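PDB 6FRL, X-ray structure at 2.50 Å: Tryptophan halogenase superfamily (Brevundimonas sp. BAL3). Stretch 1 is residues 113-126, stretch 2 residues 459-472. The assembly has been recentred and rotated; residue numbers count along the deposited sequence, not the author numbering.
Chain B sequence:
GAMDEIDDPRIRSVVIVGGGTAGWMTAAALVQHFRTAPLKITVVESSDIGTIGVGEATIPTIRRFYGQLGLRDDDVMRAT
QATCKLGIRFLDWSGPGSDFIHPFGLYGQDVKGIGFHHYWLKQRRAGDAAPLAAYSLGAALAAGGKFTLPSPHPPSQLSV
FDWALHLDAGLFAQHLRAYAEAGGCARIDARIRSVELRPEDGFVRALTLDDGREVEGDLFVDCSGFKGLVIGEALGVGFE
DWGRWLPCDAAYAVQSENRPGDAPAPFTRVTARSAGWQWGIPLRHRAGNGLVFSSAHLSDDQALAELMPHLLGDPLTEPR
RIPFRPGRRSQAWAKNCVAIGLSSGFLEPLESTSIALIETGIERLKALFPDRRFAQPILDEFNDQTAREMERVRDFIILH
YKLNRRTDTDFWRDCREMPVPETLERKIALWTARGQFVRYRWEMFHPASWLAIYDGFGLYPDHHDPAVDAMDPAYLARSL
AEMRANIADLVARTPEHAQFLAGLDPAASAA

Stretch 1, residues 113-126: GIGFHHYWLKQRRA
Stretch 2 459-472: LYPDHHDPAVDAMD

How an irregular segment packs against a helix far away in sequence is well illustrated here, where residues 113-126 and 459-472 bury 910 Å² between them. After Gly-113, with positive phi, Ile-114 and Gly-115 are extended, and the chain is then helical through Arg-125; stretch 2 is mostly loop, with a type I turn from Asp-465 to Val-468. The register is marked by His-118 and His-464, whose CA atoms lie 5.2 Å apart.

The rotamers suit the contacts they make. Val-468 (chi1 t) places CG2 3.7 Å from Ile-114 CG2 and 3.9 Å from the centroid of the Tyr-119 ring, over its face; Tyr-119, chi1 m, starts away from the loop, yet its ring returns to it. His-118 (m) receives Asp-465 CB over one face, 3.9 Å from the ring centroid. His-464 (p, chi2 -104°) lays its ring beneath Lys-122 CB and donates from NE2 to Asp-469 OD1 (2.8 Å). Asp-469 OD1 also takes the salt bridge from Lys-122 NZ (3.1 Å), reached by a chain that is t through chi3, then p. Arg-124, t through chi3, sets its guanidinium off-centre over the Tyr-460 ring, CZ 4.2 Å from the centroid. Leu-121 (m, t) brings CD1 to 3.7 Å from Pro-461 CG. Arg-125 bends at chi3 (m), and its NH2 donates to Asp-462 O at 2.9 Å, although this side chain is poorly ordered.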

# COMPACT_ATOMS: atom_id res chain seq x y z
N GLY B 113 -13.04 12.10 -6.08
CA GLY B 113 -12.31 11.38 -5.00
C GLY B 113 -13.17 10.58 -4.02
O GLY B 113 -12.62 9.85 -3.17
N ILE B 114 -14.50 10.69 -4.14
CA ILE B 114 -15.44 10.04 -3.25
C ILE B 114 -15.84 8.72 -3.89
O ILE B 114 -16.03 8.60 -5.10
CB ILE B 114 -16.66 10.96 -2.98
CG1 ILE B 114 -16.19 12.21 -2.23
CG2 ILE B 114 -17.72 10.24 -2.15
CD1 ILE B 114 -17.13 13.39 -2.33
N GLY B 115 -15.93 7.70 -3.05
CA GLY B 115 -16.22 6.36 -3.49
C GLY B 115 -17.67 6.26 -3.94
O GLY B 115 -18.60 6.79 -3.29
N PHE B 116 -17.86 5.52 -5.03
CA PHE B 116 -19.19 5.32 -5.57
C PHE B 116 -20.25 4.92 -4.53
O PHE B 116 -21.37 5.43 -4.57
CB PHE B 116 -19.16 4.26 -6.66
CG PHE B 116 -20.52 3.93 -7.20
CD1 PHE B 116 -21.18 4.83 -8.01
CD2 PHE B 116 -21.12 2.73 -6.90
CE1 PHE B 116 -22.43 4.54 -8.49
CE2 PHE B 116 -22.37 2.42 -7.39
CZ PHE B 116 -23.03 3.34 -8.17
N HIS B 117 -19.91 3.97 -3.65
CA HIS B 117 -20.88 3.43 -2.70
C HIS B 117 -21.62 4.50 -1.85
O HIS B 117 -22.78 4.27 -1.48
CB HIS B 117 -20.27 2.34 -1.84
CG HIS B 117 -19.20 2.82 -0.90
ND1 HIS B 117 -17.88 2.95 -1.27
CD2 HIS B 117 -19.25 3.12 0.42
CE1 HIS B 117 -17.16 3.32 -0.23
NE2 HIS B 117 -17.97 3.46 0.81
N HIS B 118 -20.98 5.64 -1.59
CA HIS B 118 -21.61 6.77 -0.86
C HIS B 118 -22.77 7.39 -1.64
O HIS B 118 -23.84 7.58 -1.09
CB HIS B 118 -20.58 7.86 -0.50
CG HIS B 118 -19.50 7.38 0.42
ND1 HIS B 118 -19.76 6.89 1.68
CD2 HIS B 118 -18.16 7.29 0.25
CE1 HIS B 118 -18.63 6.54 2.26
NE2 HIS B 118 -17.65 6.76 1.41
N TYR B 119 -22.56 7.66 -2.92
CA TYR B 119 -23.63 8.15 -3.77
C TYR B 119 -24.77 7.10 -3.85
O TYR B 119 -25.96 7.45 -3.72
CB TYR B 119 -23.09 8.48 -5.16
CG TYR B 119 -22.07 9.59 -5.19
CD1 TYR B 119 -22.44 10.94 -5.25
CD2 TYR B 119 -20.70 9.30 -5.17
CE1 TYR B 119 -21.48 11.96 -5.28
CE2 TYR B 119 -19.72 10.30 -5.20
CZ TYR B 119 -20.11 11.62 -5.26
OH TYR B 119 -19.13 12.59 -5.29
N TRP B 120 -24.42 5.82 -4.02
CA TRP B 120 -25.40 4.73 -4.02
C TRP B 120 -26.20 4.69 -2.72
O TRP B 120 -27.42 4.48 -2.74
CB TRP B 120 -24.73 3.38 -4.25
CG TRP B 120 -25.70 2.24 -4.29
CD1 TRP B 120 -26.50 1.87 -5.34
CD2 TRP B 120 -25.99 1.33 -3.23
NE1 TRP B 120 -27.26 0.78 -5.00
CE2 TRP B 120 -26.97 0.43 -3.71
CE3 TRP B 120 -25.51 1.19 -1.93
CZ2 TRP B 120 -27.49 -0.61 -2.91
CZ3 TRP B 120 -26.03 0.16 -1.13
CH2 TRP B 120 -27.01 -0.73 -1.62
N LEU B 121 -25.53 4.88 -1.59
CA LEU B 121 -26.25 4.92 -0.31
C LEU B 121 -27.22 6.10 -0.17
O LEU B 121 -28.33 5.91 0.31
CB LEU B 121 -25.29 4.89 0.88
CG LEU B 121 -24.67 3.51 1.08
CD1 LEU B 121 -23.35 3.57 1.85
CD2 LEU B 121 -25.68 2.60 1.77
N LYS B 122 -26.81 7.30 -0.58
CA LYS B 122 -27.70 8.46 -0.61
C LYS B 122 -28.99 8.14 -1.36
O LYS B 122 -30.09 8.35 -0.85
CB LYS B 122 -27.04 9.69 -1.26
CG LYS B 122 -28.04 10.82 -1.51
CD LYS B 122 -27.32 12.10 -1.97
CE LYS B 122 -28.26 13.26 -2.11
NZ LYS B 122 -28.99 13.46 -0.82
N GLN B 123 -28.84 7.62 -2.56
CA GLN B 123 -30.00 7.28 -3.40
C GLN B 123 -30.83 6.17 -2.78
O GLN B 123 -32.05 6.18 -2.82
CB GLN B 123 -29.58 6.93 -4.83
CG GLN B 123 -30.68 7.02 -5.89
CD GLN B 123 -31.23 8.44 -6.10
OE1 GLN B 123 -30.54 9.45 -5.92
NE2 GLN B 123 -32.50 8.51 -6.45
N ARG B 124 -30.15 5.20 -2.18
CA ARG B 124 -30.85 4.14 -1.48
C ARG B 124 -31.68 4.69 -0.32
O ARG B 124 -32.74 4.16 -0.03
CB ARG B 124 -29.86 3.09 -0.96
CG ARG B 124 -30.51 1.95 -0.24
CD ARG B 124 -29.49 0.97 0.28
NE ARG B 124 -30.14 -0.19 0.89
CZ ARG B 124 -30.37 -0.35 2.20
NH1 ARG B 124 -29.91 0.52 3.11
NH2 ARG B 124 -30.99 -1.45 2.60
N ARG B 125 -31.17 5.74 0.32
CA ARG B 125 -31.86 6.41 1.43
C ARG B 125 -33.16 7.04 0.91
O ARG B 125 -34.21 6.92 1.54
CB ARG B 125 -30.93 7.46 2.06
CG ARG B 125 -31.33 8.04 3.39
CD ARG B 125 -30.56 9.32 3.71
NE ARG B 125 -29.22 9.03 4.22
CZ ARG B 125 -28.93 8.66 5.47
NH1 ARG B 125 -29.89 8.48 6.39
NH2 ARG B 125 -27.66 8.43 5.82
N ALA B 126 -33.10 7.65 -0.27
CA ALA B 126 -34.26 8.30 -0.89
C ALA B 126 -35.24 7.39 -1.63
O ALA B 126 -36.10 7.91 -2.33
CB ALA B 126 -33.79 9.41 -1.83
N LEU B 459 -25.24 -5.18 5.56
CA LEU B 459 -24.72 -4.27 6.58
C LEU B 459 -24.22 -2.96 5.96
O LEU B 459 -23.22 -2.96 5.28
CB LEU B 459 -23.59 -4.94 7.37
CG LEU B 459 -22.98 -4.06 8.51
CD1 LEU B 459 -24.01 -3.66 9.58
CD2 LEU B 459 -21.77 -4.70 9.16
N TYR B 460 -24.90 -1.85 6.25
CA TYR B 460 -24.63 -0.55 5.64
C TYR B 460 -24.41 0.52 6.70
O TYR B 460 -24.96 0.41 7.77
CB TYR B 460 -25.83 -0.13 4.80
CG TYR B 460 -26.21 -1.12 3.73
CD1 TYR B 460 -25.41 -1.27 2.59
CD2 TYR B 460 -27.33 -1.93 3.86
CE1 TYR B 460 -25.72 -2.18 1.60
CE2 TYR B 460 -27.66 -2.85 2.86
CZ TYR B 460 -26.84 -2.96 1.73
OH TYR B 460 -27.12 -3.85 0.73
N PRO B 461 -23.62 1.57 6.39
CA PRO B 461 -23.37 2.62 7.35
C PRO B 461 -24.56 3.50 7.64
O PRO B 461 -25.44 3.60 6.79
CB PRO B 461 -22.27 3.48 6.70
CG PRO B 461 -22.12 3.01 5.31
CD PRO B 461 -22.73 1.65 5.22
N ASP B 462 -24.55 4.16 8.80
CA ASP B 462 -25.65 5.04 9.25
C ASP B 462 -25.59 6.30 8.41
O ASP B 462 -26.59 6.67 7.80
CB ASP B 462 -25.57 5.43 10.76
CG ASP B 462 -24.53 4.60 11.57
OD1 ASP B 462 -24.62 3.35 11.52
OD2 ASP B 462 -23.64 5.20 12.24
N HIS B 463 -24.42 6.94 8.38
CA HIS B 463 -24.18 8.05 7.45
C HIS B 463 -23.03 7.83 6.46
O HIS B 463 -21.88 7.42 6.80
CB HIS B 463 -24.05 9.44 8.10
CG HIS B 463 -24.68 10.53 7.26
ND1 HIS B 463 -23.97 11.27 6.34
CD2 HIS B 463 -25.96 10.96 7.19
CE1 HIS B 463 -24.79 12.14 5.76
NE2 HIS B 463 -26.00 11.96 6.25
N HIS B 464 -23.38 8.08 5.20
CA HIS B 464 -22.44 8.27 4.07
C HIS B 464 -21.66 9.62 4.17
O HIS B 464 -21.88 10.41 5.09
CB HIS B 464 -23.20 8.13 2.72
CG HIS B 464 -24.29 9.14 2.51
ND1 HIS B 464 -25.63 8.83 2.63
CD2 HIS B 464 -24.24 10.45 2.17
CE1 HIS B 464 -26.35 9.92 2.39
NE2 HIS B 464 -25.54 10.91 2.10
N ASP B 465 -20.76 9.86 3.22
CA ASP B 465 -19.89 11.05 3.16
C ASP B 465 -20.74 12.31 2.83
O ASP B 465 -21.38 12.33 1.80
CB ASP B 465 -18.82 10.79 2.08
CG ASP B 465 -17.75 11.86 2.00
OD1 ASP B 465 -18.02 13.05 2.21
OD2 ASP B 465 -16.61 11.48 1.68
N PRO B 466 -20.74 13.37 3.69
CA PRO B 466 -21.69 14.51 3.49
C PRO B 466 -21.41 15.47 2.33
O PRO B 466 -22.21 16.37 2.10
CB PRO B 466 -21.61 15.29 4.80
CG PRO B 466 -20.23 15.02 5.28
CD PRO B 466 -19.83 13.63 4.82
N ALA B 467 -20.29 15.31 1.62
CA ALA B 467 -20.05 16.08 0.39
C ALA B 467 -20.98 15.62 -0.75
O ALA B 467 -21.23 16.35 -1.71
CB ALA B 467 -18.58 15.99 -0.02
N VAL B 468 -21.47 14.39 -0.59
CA VAL B 468 -22.38 13.73 -1.51
C VAL B 468 -23.78 14.31 -1.48
O VAL B 468 -24.43 14.34 -2.51
CB VAL B 468 -22.43 12.21 -1.18
CG1 VAL B 468 -23.52 11.48 -1.93
CG2 VAL B 468 -21.08 11.57 -1.49
N ASP B 469 -24.26 14.76 -0.32
CA ASP B 469 -25.60 15.42 -0.17
C ASP B 469 -25.70 16.81 -0.83
O ASP B 469 -26.78 17.35 -0.94
CB ASP B 469 -25.99 15.52 1.29
CG ASP B 469 -26.20 14.16 1.95
OD1 ASP B 469 -26.88 13.28 1.38
OD2 ASP B 469 -25.69 13.96 3.06
N ALA B 470 -24.57 17.38 -1.26
CA ALA B 470 -24.52 18.54 -2.18
C ALA B 470 -25.18 18.30 -3.57
O ALA B 470 -25.58 19.25 -4.26
CB ALA B 470 -23.07 19.00 -2.37
N MET B 471 -25.28 17.04 -3.99
CA MET B 471 -25.83 16.66 -5.30
C MET B 471 -27.37 16.59 -5.29
O MET B 471 -27.99 16.22 -4.28
CB MET B 471 -25.22 15.31 -5.73
CG MET B 471 -25.30 14.94 -7.20
SD MET B 471 -23.86 13.96 -7.75
CE MET B 471 -24.63 12.67 -8.72
N ASP B 472 -27.98 16.95 -6.42
CA ASP B 472 -29.44 17.00 -6.54
C ASP B 472 -30.02 15.57 -6.70
O ASP B 472 -29.55 14.83 -7.57
CB ASP B 472 -29.80 17.89 -7.75
CG ASP B 472 -31.30 18.10 -7.92
OD1 ASP B 472 -31.89 18.78 -7.05
OD2 ASP B 472 -31.86 17.60 -8.92